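Local coordinates for E3 ubiquitin-protein ligase HERC2 (Homo sapiens, PDB 4L1M), which probably acts as an E3 ubiquitin ligase that passes ubiquitin to target proteins, the part described here being its first RCC1-like beta-propeller domain, at residues V55-F65 against A369-W378; K99-L110 against V156-A166. One frame throughout, in Å; residues are numbered along the deposited sequence.

Contact 1 of 2, residues V55-F65 against A369-W378; sequences VTQIACAEKRF and ACGPAQSFAW. With SO4 (sulfate ion), chain G.
W378 lays the face of its indole under V55. The V55 methyl CG1 sits 4.2 Å from the centroid of the W378 five-membered ring and only 6° off its normal, a clear CH-pi contact. The indole comes to lie along 55-58 because its CG stands between the backbone N and the carbonyl carbon (chi1 60°). Its six-membered ring then meets I58, with I58 CD1 3.9 Å from W378 CZ3. Beside the indole N-H one water joins the segments. It accepts from W378 NE1 at 2.7 Å and donates to the carbonyl oxygen of T56, so the buried indole N-H is satisfied. I58 also rests against A369, CB to CB at 4.1 Å.

Farther along, C60 and F65 pack on F376. C60 SG lies 4.0 Å from F376 CE2, an oblique sulfur-aromatic contact. The F65 and F376 rings are tilted by 36°, with F376 CZ over one face of F65 near its rim. C60 CB comes 3.5 Å from G371 CA, where the backbones draw close. P372 closes this end, its CD 3.5 Å from the A61 carbonyl oxygen.

The contact is buried apolar packing between two blades of the RCC1-like propeller. Strands 57-60 and 374-378 run nearly antiparallel, their axes 8.9 Å apart, as layers of different sheets. Strand 55-60 is an outermost strand of its blade, next to 64-69. Strand 374-379 lies inside the other blade, between 365-370 and 27-31, so the chain's first and last parts share one sheet, and V27 touches both V55 and W378.

Contact 2 of 2, residues K99-L110 against V156-A166; sequences KIAAHSDGHHYL and VHIACGSTYSA. With SO4 (sulfate ion), chain G.
H108 reaches across to the hairpin of 156-166. Its NE2 donates to S165 OG at 2.9 Å, with the hydroxyl near the ring plane. A weak second bond runs from the same NE2 to the Y164 carbonyl oxygen. C160 SG lies over the imidazole face, 4.2 Å from the H108 centroid. The same sulfur touches L110 CG at 3.6 Å. I158 CD1 packs among L110 CB, at 3.8 Å, and A101 CB. Beyond this core, K99 extends to the V156 carbonyl oxygen, which its NZ meets at 3.0 Å in the carbonyl plane.

H103 is placed by its own turn. Its CG is anti to the backbone N (chi1 -173°), which brings one ring face under S162 N, while ND1 accepts from D105 N at 3.1 Å. The D105 carboxylate is held from outside by S320 and S214.

Two neighbouring propeller blades meet here, a few directed bonds flanking a largely apolar core. Since S165 OG also meets the R128 carbonyl oxygen, it probably gives its hydrogen there and accepts from H108. This is consistent with a proton on NE2; the charge of the ring is not settled by it.

How the contacts relate
Contacts 1 and 2 are blade-to-blade interfaces of one propeller, separated by one further interface, their centres 13 Å apart. Contact 2 is nested in the chain loop that contact 1 closes. Two blades, those of 55-65 and 99-110, lie between the contacts and pack on each other, I100 on A59. The turns also touch, with E62 N 3.0 Å from G106 O, a probable hydrogen bond. Q57 NE2 approaches I100 N at 3.1 Å. A sulfate, probably from the crystallisation liquor, spans the two contacts. R64 NE bonds its O1 at 3.1 Å, Y109 OH bonds its O4, and H107 ND1 gives a weak bond to O2. No active site is identified at either contact.

Contact 1 of 2, residues V55-F65 against A369-W378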
loop_
_atom_site.group_PDB
_atom_site.type_symbol
_atom_site.label_atom_id
_atom_site.label_comp_id
_atom_site.label_asym_id
_atom_site.label_seq_id
_atom_site.Cartn_x
_atom_site.Cartn_y
_atom_site.Cartn_z
ATOM N N VAL A 55 -15.860 -3.472 8.138
ATOM C CA VAL A 55 -14.521 -3.218 7.587
ATOM C C VAL A 55 -14.288 -1.732 7.295
ATOM O O VAL A 55 -15.145 -1.070 6.692
ATOM C CB VAL A 55 -14.310 -4.031 6.311
ATOM C CG1 VAL A 55 -12.925 -3.814 5.766
ATOM C CG2 VAL A 55 -14.523 -5.502 6.594
ATOM N N THR A 56 -13.160 -1.204 7.773
ATOM C CA THR A 56 -12.751 0.172 7.466
ATOM C C THR A 56 -11.480 0.158 6.633
ATOM O O THR A 56 -11.236 1.089 5.863
ATOM C CB THR A 56 -12.548 1.052 8.732
ATOM O OG1 THR A 56 -11.442 0.567 9.515
ATOM C CG2 THR A 56 -13.784 1.054 9.590
ATOM N N GLN A 57 -10.670 -0.886 6.810
ATOM C CA GLN A 57 -9.409 -1.031 6.116
ATOM C C GLN A 57 -9.027 -2.493 5.937
ATOM O O GLN A 57 -9.369 -3.322 6.768
ATOM C CB GLN A 57 -8.334 -0.363 6.956
ATOM C CG GLN A 57 -7.321 0.474 6.225
ATOM C CD GLN A 57 -6.578 1.336 7.244
ATOM O OE1 GLN A 57 -7.189 2.208 7.926
ATOM N NE2 GLN A 57 -5.306 1.078 7.405
ATOM N N ILE A 58 -8.313 -2.794 4.857
ATOM C CA ILE A 58 -7.735 -4.093 4.647
ATOM C C ILE A 58 -6.298 -3.932 4.161
ATOM O O ILE A 58 -6.055 -3.247 3.183
ATOM C CB ILE A 58 -8.517 -4.885 3.575
ATOM C CG1 ILE A 58 -9.897 -5.237 4.090
ATOM C CG2 ILE A 58 -7.740 -6.147 3.167
ATOM C CD1 ILE A 58 -10.737 -6.059 3.146
ATOM N N ALA A 59 -5.362 -4.596 4.837
ATOM C CA ALA A 59 -3.956 -4.577 4.473
ATOM C C ALA A 59 -3.529 -5.980 4.026
ATOM O O ALA A 59 -3.542 -6.919 4.802
ATOM C CB ALA A 59 -3.121 -4.128 5.642
ATOM N N CYS A 60 -3.161 -6.093 2.760
ATOM C CA CYS A 60 -2.892 -7.356 2.155
ATOM C C CYS A 60 -1.409 -7.682 2.250
ATOM O O CYS A 60 -0.580 -6.938 1.745
ATOM C CB CYS A 60 -3.333 -7.311 0.694
ATOM S SG CYS A 60 -5.137 -7.272 0.478
ATOM N N ALA A 61 -1.094 -8.804 2.887
ATOM C CA ALA A 61 0.264 -9.333 2.871
ATOM C C ALA A 61 0.351 -10.442 1.825
ATOM O O ALA A 61 -0.546 -10.585 0.989
ATOM C CB ALA A 61 0.664 -9.823 4.242
ATOM N N GLU A 62 1.423 -11.216 1.845
ATOM C CA GLU A 62 1.623 -12.229 0.801
ATOM C C GLU A 62 0.754 -13.477 0.942
ATOM O O GLU A 62 0.221 -13.946 -0.062
ATOM C CB GLU A 62 3.081 -12.641 0.699
ATOM C CG GLU A 62 3.390 -13.343 -0.621
ATOM C CD GLU A 62 4.715 -14.079 -0.598
ATOM O OE1 GLU A 62 4.751 -15.218 -0.079
ATOM O OE2 GLU A 62 5.707 -13.515 -1.100
ATOM N N LYS A 63 0.633 -14.025 2.151
ATOM C CA LYS A 63 -0.187 -15.237 2.356
ATOM C C LYS A 63 -1.479 -14.962 3.103
ATOM O O LYS A 63 -2.336 -15.829 3.204
ATOM C CB LYS A 63 0.589 -16.310 3.141
ATOM C CG LYS A 63 1.931 -16.731 2.558
ATOM C CD LYS A 63 1.802 -17.456 1.217
ATOM C CE LYS A 63 3.102 -18.211 0.880
ATOM N NZ LYS A 63 3.524 -18.062 -0.544
ATOM N N ARG A 64 -1.615 -13.765 3.644
ATOM C CA ARG A 64 -2.784 -13.419 4.424
ATOM C C ARG A 64 -3.061 -11.918 4.396
ATOM O O ARG A 64 -2.291 -11.138 3.828
ATOM C CB ARG A 64 -2.618 -13.908 5.842
ATOM C CG ARG A 64 -1.361 -13.449 6.532
ATOM C CD ARG A 64 -1.215 -14.115 7.896
ATOM N NE ARG A 64 -1.278 -15.594 7.844
ATOM C CZ ARG A 64 -2.304 -16.336 8.307
ATOM N NH1 ARG A 64 -3.413 -15.786 8.875
ATOM N NH2 ARG A 64 -2.229 -17.661 8.223
ATOM N N PHE A 65 -4.204 -11.536 4.943
ATOM C CA PHE A 65 -4.548 -10.134 5.050
ATOM C C PHE A 65 -5.079 -9.806 6.419
ATOM O O PHE A 65 -5.629 -10.671 7.106
ATOM C CB PHE A 65 -5.519 -9.669 3.942
ATOM C CG PHE A 65 -6.851 -10.380 3.923
ATOM C CD1 PHE A 65 -6.961 -11.660 3.461
ATOM C CD2 PHE A 65 -8.011 -9.726 4.296
ATOM C CE1 PHE A 65 -8.198 -12.298 3.421
ATOM C CE2 PHE A 65 -9.240 -10.354 4.243
ATOM C CZ PHE A 65 -9.333 -11.638 3.802
ATOM N N ALA A 369 -8.573 -2.635 -2.045
ATOM C CA ALA A 369 -7.279 -3.168 -1.594
ATOM C C ALA A 369 -6.849 -4.315 -2.484
ATOM O O ALA A 369 -7.708 -5.043 -2.968
ATOM C CB ALA A 369 -7.376 -3.640 -0.160
ATOM N N CYS A 370 -5.530 -4.486 -2.685
ATOM C CA CYS A 370 -4.996 -5.599 -3.507
ATOM C C CYS A 370 -3.930 -6.426 -2.805
ATOM O O CYS A 370 -3.024 -5.889 -2.218
ATOM C CB CYS A 370 -4.382 -5.060 -4.796
ATOM S SG CYS A 370 -5.538 -4.148 -5.825
ATOM N N GLY A 371 -4.043 -7.741 -2.906
ATOM C CA GLY A 371 -2.970 -8.654 -2.537
ATOM C C GLY A 371 -2.166 -9.003 -3.780
ATOM O O GLY A 371 -2.300 -8.351 -4.830
ATOM N N PRO A 372 -1.318 -10.020 -3.680
ATOM C CA PRO A 372 -0.554 -10.422 -4.850
ATOM C C PRO A 372 -1.403 -11.069 -5.964
ATOM O O PRO A 372 -1.055 -10.972 -7.123
ATOM C CB PRO A 372 0.444 -11.421 -4.271
ATOM C CG PRO A 372 -0.243 -11.987 -3.086
ATOM C CD PRO A 372 -1.017 -10.852 -2.507
ATOM N N ALA A 373 -2.484 -11.745 -5.612
ATOM C CA ALA A 373 -3.368 -12.351 -6.625
ATOM C C ALA A 373 -4.845 -12.141 -6.263
ATOM O O ALA A 373 -5.713 -12.942 -6.626
ATOM C CB ALA A 373 -3.045 -13.822 -6.754
ATOM N N GLN A 374 -5.111 -11.067 -5.513
ATOM C CA GLN A 374 -6.412 -10.837 -4.883
ATOM C C GLN A 374 -6.797 -9.379 -4.943
ATOM O O GLN A 374 -5.940 -8.504 -4.994
ATOM C CB GLN A 374 -6.379 -11.231 -3.410
ATOM C CG GLN A 374 -6.092 -12.693 -3.152
ATOM C CD GLN A 374 -4.619 -13.031 -3.114
ATOM O OE1 GLN A 374 -3.754 -12.148 -3.101
ATOM N NE2 GLN A 374 -4.325 -14.329 -3.129
ATOM N N SER A 375 -8.105 -9.131 -4.938
ATOM C CA SER A 375 -8.637 -7.780 -4.927
ATOM C C SER A 375 -9.866 -7.742 -4.069
ATOM O O SER A 375 -10.665 -8.678 -4.071
ATOM C CB SER A 375 -8.978 -7.317 -6.351
ATOM O OG SER A 375 -7.990 -7.717 -7.296
ATOM N N PHE A 376 -10.008 -6.669 -3.312
ATOM C CA PHE A 376 -11.171 -6.466 -2.452
ATOM C C PHE A 376 -11.734 -5.067 -2.626
ATOM O O PHE A 376 -11.005 -4.124 -2.922
ATOM C CB PHE A 376 -10.795 -6.637 -0.995
ATOM C CG PHE A 376 -10.229 -7.981 -0.661
ATOM C CD1 PHE A 376 -11.054 -9.015 -0.258
ATOM C CD2 PHE A 376 -8.856 -8.208 -0.730
ATOM C CE1 PHE A 376 -10.532 -10.259 0.070
ATOM C CE2 PHE A 376 -8.332 -9.450 -0.404
ATOM C CZ PHE A 376 -9.176 -10.476 -0.000
ATOM N N ALA A 377 -13.040 -4.946 -2.443
ATOM C CA ALA A 377 -13.710 -3.664 -2.476
ATOM C C ALA A 377 -14.836 -3.699 -1.460
ATOM O O ALA A 377 -15.563 -4.694 -1.407
ATOM C CB ALA A 377 -14.262 -3.384 -3.870
ATOM N N TRP A 378 -14.994 -2.626 -0.678
ATOM C CA TRP A 378 -16.088 -2.562 0.274
ATOM C C TRP A 378 -16.863 -1.247 0.271
ATOM O O TRP A 378 -16.313 -0.168 0.030
ATOM C CB TRP A 378 -15.593 -2.879 1.691
ATOM C CG TRP A 378 -14.546 -1.951 2.205
ATOM C CD1 TRP A 378 -14.728 -0.870 3.012
ATOM C CD2 TRP A 378 -13.131 -2.040 1.962
ATOM N NE1 TRP A 378 -13.519 -0.258 3.269
ATOM C CE2 TRP A 378 -12.522 -0.966 2.649
ATOM C CE3 TRP A 378 -12.326 -2.916 1.225
ATOM C CZ2 TRP A 378 -11.161 -0.741 2.613
ATOM C CZ3 TRP A 378 -10.971 -2.689 1.183
ATOM C CH2 TRP A 378 -10.393 -1.605 1.873
HETATM S S SO4 G . 2.903 -15.272 6.854
HETATM O O1 SO4 G . 1.738 -16.073 7.299
HETATM O O2 SO4 G . 3.974 -16.201 6.397
HETATM O O3 SO4 G . 2.483 -14.380 5.733
HETATM O O4 SO4 G . 3.394 -14.408 7.969
HETATM O O HOH W 1 -13.298 2.137 4.433
#

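Contact 2 of 2, residues K99-L110 against V156-A166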
loop_
_atom_site.group_PDB
_atom_site.type_symbol
_atom_site.label_atom_id
_atom_site.label_comp_id
_atom_site.label_asym_id
_atom_site.label_seq_id
_atom_site.Cartn_x
_atom_site.Cartn_y
_atom_site.Cartn_z
ATOM N N LYS A 99 -5.088 2.403 12.178
ATOM C CA LYS A 99 -4.469 2.074 10.894
ATOM C C LYS A 99 -3.736 0.766 10.968
ATOM O O LYS A 99 -3.244 0.375 12.025
ATOM C CB LYS A 99 -3.515 3.186 10.414
ATOM C CG LYS A 99 -4.232 4.428 9.947
ATOM C CD LYS A 99 -3.396 5.273 9.024
ATOM C CE LYS A 99 -4.052 6.644 8.856
ATOM N NZ LYS A 99 -3.187 7.554 8.052
ATOM N N ILE A 100 -3.681 0.093 9.821
ATOM C CA ILE A 100 -2.901 -1.099 9.660
ATOM C C ILE A 100 -2.102 -1.004 8.380
ATOM O O ILE A 100 -2.429 -0.260 7.485
ATOM C CB ILE A 100 -3.793 -2.361 9.609
ATOM C CG1 ILE A 100 -4.946 -2.172 8.614
ATOM C CG2 ILE A 100 -4.293 -2.687 10.990
ATOM C CD1 ILE A 100 -5.865 -3.376 8.466
ATOM N N ALA A 101 -1.049 -1.793 8.288
ATOM C CA ALA A 101 -0.261 -1.823 7.083
ATOM C C ALA A 101 0.420 -3.160 6.921
ATOM O O ALA A 101 0.680 -3.880 7.889
ATOM C CB ALA A 101 0.775 -0.716 7.111
ATOM N N ALA A 102 0.719 -3.456 5.670
ATOM C CA ALA A 102 1.415 -4.635 5.273
ATOM C C ALA A 102 1.649 -4.447 3.795
ATOM O O ALA A 102 1.065 -3.581 3.211
ATOM C CB ALA A 102 0.584 -5.878 5.523
ATOM N N HIS A 103 2.488 -5.277 3.191
ATOM C CA HIS A 103 2.835 -5.133 1.790
ATOM C C HIS A 103 2.503 -6.417 1.090
ATOM O O HIS A 103 2.700 -7.488 1.652
ATOM C CB HIS A 103 4.325 -4.871 1.671
ATOM C CG HIS A 103 4.755 -4.556 0.291
ATOM N ND1 HIS A 103 5.125 -5.533 -0.601
ATOM C CD2 HIS A 103 4.851 -3.382 -0.368
ATOM C CE1 HIS A 103 5.421 -4.977 -1.759
ATOM N NE2 HIS A 103 5.282 -3.670 -1.636
ATOM N N SER A 104 2.050 -6.341 -0.157
ATOM C CA SER A 104 1.502 -7.537 -0.816
ATOM C C SER A 104 2.547 -8.661 -1.108
ATOM O O SER A 104 2.169 -9.804 -1.385
ATOM C CB SER A 104 0.720 -7.120 -2.060
ATOM O OG SER A 104 1.594 -6.827 -3.093
ATOM N N ASP A 105 3.835 -8.331 -1.056
ATOM C CA ASP A 105 4.919 -9.313 -1.186
ATOM C C ASP A 105 5.634 -9.506 0.163
ATOM O O ASP A 105 6.766 -10.002 0.201
ATOM C CB ASP A 105 5.950 -8.871 -2.264
ATOM C CG ASP A 105 5.293 -8.582 -3.655
ATOM O OD1 ASP A 105 4.432 -9.394 -4.107
ATOM O OD2 ASP A 105 5.635 -7.546 -4.311
ATOM N N GLY A 106 4.972 -9.126 1.263
ATOM C CA GLY A 106 5.590 -9.112 2.602
ATOM C C GLY A 106 5.018 -10.080 3.634
ATOM O O GLY A 106 3.981 -10.702 3.412
ATOM N N HIS A 107 5.712 -10.172 4.764
ATOM C CA HIS A 107 5.419 -11.110 5.856
ATOM C C HIS A 107 5.542 -10.406 7.212
ATOM O O HIS A 107 5.937 -11.025 8.206
ATOM C CB HIS A 107 6.411 -12.324 5.823
ATOM C CG HIS A 107 6.395 -13.065 4.529
ATOM N ND1 HIS A 107 5.664 -14.222 4.346
ATOM C CD2 HIS A 107 6.961 -12.780 3.327
ATOM C CE1 HIS A 107 5.793 -14.629 3.092
ATOM N NE2 HIS A 107 6.569 -13.768 2.450
ATOM N N HIS A 108 5.284 -9.112 7.247
ATOM C CA HIS A 108 5.257 -8.407 8.498
ATOM C C HIS A 108 4.186 -7.351 8.460
ATOM O O HIS A 108 3.744 -6.967 7.393
ATOM C CB HIS A 108 6.624 -7.847 8.884
ATOM C CG HIS A 108 7.020 -6.607 8.145
ATOM N ND1 HIS A 108 7.267 -6.599 6.789
ATOM C CD2 HIS A 108 7.285 -5.354 8.584
ATOM C CE1 HIS A 108 7.645 -5.388 6.423
ATOM N NE2 HIS A 108 7.663 -4.614 7.494
ATOM N N TYR A 109 3.767 -6.908 9.639
ATOM C CA TYR A 109 2.582 -6.087 9.780
ATOM C C TYR A 109 2.903 -4.939 10.712
ATOM O O TYR A 109 3.714 -5.099 11.629
ATOM C CB TYR A 109 1.450 -6.942 10.347
ATOM C CG TYR A 109 1.399 -8.290 9.675
ATOM C CD1 TYR A 109 0.687 -8.481 8.506
ATOM C CD2 TYR A 109 2.134 -9.350 10.175
ATOM C CE1 TYR A 109 0.669 -9.706 7.866
ATOM C CE2 TYR A 109 2.137 -10.574 9.550
ATOM C CZ TYR A 109 1.400 -10.757 8.391
ATOM O OH TYR A 109 1.428 -12.001 7.769
ATOM N N LEU A 110 2.268 -3.795 10.467
ATOM C CA LEU A 110 2.230 -2.690 11.415
ATOM C C LEU A 110 0.787 -2.317 11.774
ATOM O O LEU A 110 -0.119 -2.423 10.949
ATOM C CB LEU A 110 2.868 -1.458 10.804
ATOM C CG LEU A 110 4.308 -1.573 10.379
ATOM C CD1 LEU A 110 4.756 -0.219 9.849
ATOM C CD2 LEU A 110 5.205 -1.983 11.525
ATOM N N VAL A 156 1.298 9.338 12.557
ATOM C CA VAL A 156 -0.036 9.368 11.963
ATOM C C VAL A 156 -0.190 8.526 10.706
ATOM O O VAL A 156 -1.295 8.331 10.264
ATOM C CB VAL A 156 -0.471 10.805 11.636
ATOM C CG1 VAL A 156 -0.579 11.627 12.922
ATOM C CG2 VAL A 156 0.487 11.474 10.644
ATOM N N HIS A 157 0.896 8.070 10.099
ATOM C CA HIS A 157 0.817 7.168 8.962
ATOM C C HIS A 157 1.832 6.031 9.099
ATOM O O HIS A 157 2.873 6.206 9.699
ATOM C CB HIS A 157 1.033 7.925 7.672
ATOM C CG HIS A 157 0.497 7.205 6.483
ATOM N ND1 HIS A 157 1.249 6.358 5.685
ATOM C CD2 HIS A 157 -0.761 7.163 5.991
ATOM C CE1 HIS A 157 0.472 5.848 4.740
ATOM N NE2 HIS A 157 -0.752 6.321 4.907
ATOM N N ILE A 158 1.495 4.862 8.573
ATOM C CA ILE A 158 2.397 3.715 8.583
ATOM C C ILE A 158 2.417 2.993 7.222
ATOM O O ILE A 158 1.440 3.034 6.456
ATOM C CB ILE A 158 2.031 2.692 9.668
ATOM C CG1 ILE A 158 0.545 2.379 9.639
ATOM C CG2 ILE A 158 2.441 3.214 11.024
ATOM C CD1 ILE A 158 0.155 1.151 10.442
ATOM N N ALA A 159 3.540 2.358 6.916
ATOM C CA ALA A 159 3.679 1.707 5.641
ATOM C C ALA A 159 4.677 0.589 5.760
ATOM O O ALA A 159 5.587 0.667 6.559
ATOM C CB ALA A 159 4.131 2.708 4.598
ATOM N N CYS A 160 4.510 -0.437 4.927
ATOM C CA CYS A 160 5.446 -1.526 4.830
ATOM C C CYS A 160 5.946 -1.721 3.406
ATOM O O CYS A 160 5.202 -1.545 2.426
ATOM C CB CYS A 160 4.775 -2.815 5.250
ATOM S SG CYS A 160 4.320 -2.884 6.983
ATOM N N GLY A 161 7.205 -2.125 3.308
ATOM C CA GLY A 161 7.752 -2.711 2.096
ATOM C C GLY A 161 7.816 -4.205 2.279
ATOM O O GLY A 161 7.314 -4.743 3.273
ATOM N N SER A 162 8.418 -4.897 1.319
ATOM C CA SER A 162 8.582 -6.354 1.450
ATOM C C SER A 162 9.544 -6.675 2.577
ATOM O O SER A 162 9.348 -7.656 3.281
ATOM C CB SER A 162 9.065 -6.983 0.140
ATOM O OG SER A 162 10.289 -6.406 -0.252
ATOM N N THR A 163 10.560 -5.836 2.760
ATOM C CA THR A 163 11.570 -6.080 3.782
ATOM C C THR A 163 11.907 -4.882 4.669
ATOM O O THR A 163 12.918 -4.900 5.375
ATOM C CB THR A 163 12.879 -6.567 3.125
ATOM O OG1 THR A 163 13.370 -5.553 2.251
ATOM C CG2 THR A 163 12.645 -7.862 2.351
ATOM N N TYR A 164 11.088 -3.838 4.620
ATOM C CA TYR A 164 11.337 -2.646 5.415
ATOM C C TYR A 164 10.036 -1.981 5.801
ATOM O O TYR A 164 8.967 -2.512 5.508
ATOM C CB TYR A 164 12.291 -1.686 4.701
ATOM C CG TYR A 164 11.828 -1.074 3.400
ATOM C CD1 TYR A 164 11.534 -1.856 2.284
ATOM C CD2 TYR A 164 11.784 0.304 3.253
ATOM C CE1 TYR A 164 11.142 -1.271 1.082
ATOM C CE2 TYR A 164 11.399 0.884 2.058
ATOM C CZ TYR A 164 11.079 0.103 0.978
ATOM O OH TYR A 164 10.703 0.716 -0.209
ATOM N N SER A 165 10.137 -0.848 6.499
ATOM C CA SER A 165 8.994 -0.207 7.105
ATOM C C SER A 165 9.184 1.320 7.111
ATOM O O SER A 165 10.317 1.824 7.033
ATOM C CB SER A 165 8.828 -0.716 8.544
ATOM O OG SER A 165 8.647 -2.124 8.592
ATOM N N ALA A 166 8.079 2.056 7.207
ATOM C CA ALA A 166 8.170 3.495 7.384
ATOM C C ALA A 166 7.039 4.033 8.256
ATOM O O ALA A 166 6.025 3.343 8.497
ATOM C CB ALA A 166 8.183 4.200 6.042
HETATM S S SO4 G . 2.903 -15.272 6.854
HETATM O O1 SO4 G . 1.738 -16.073 7.299
HETATM O O2 SO4 G . 3.974 -16.201 6.397
HETATM O O3 SO4 G . 2.483 -14.380 5.733
HETATM O O4 SO4 G . 3.394 -14.408 7.969
HETATM O O HOH W 2 1.941 -0.329 3.586
#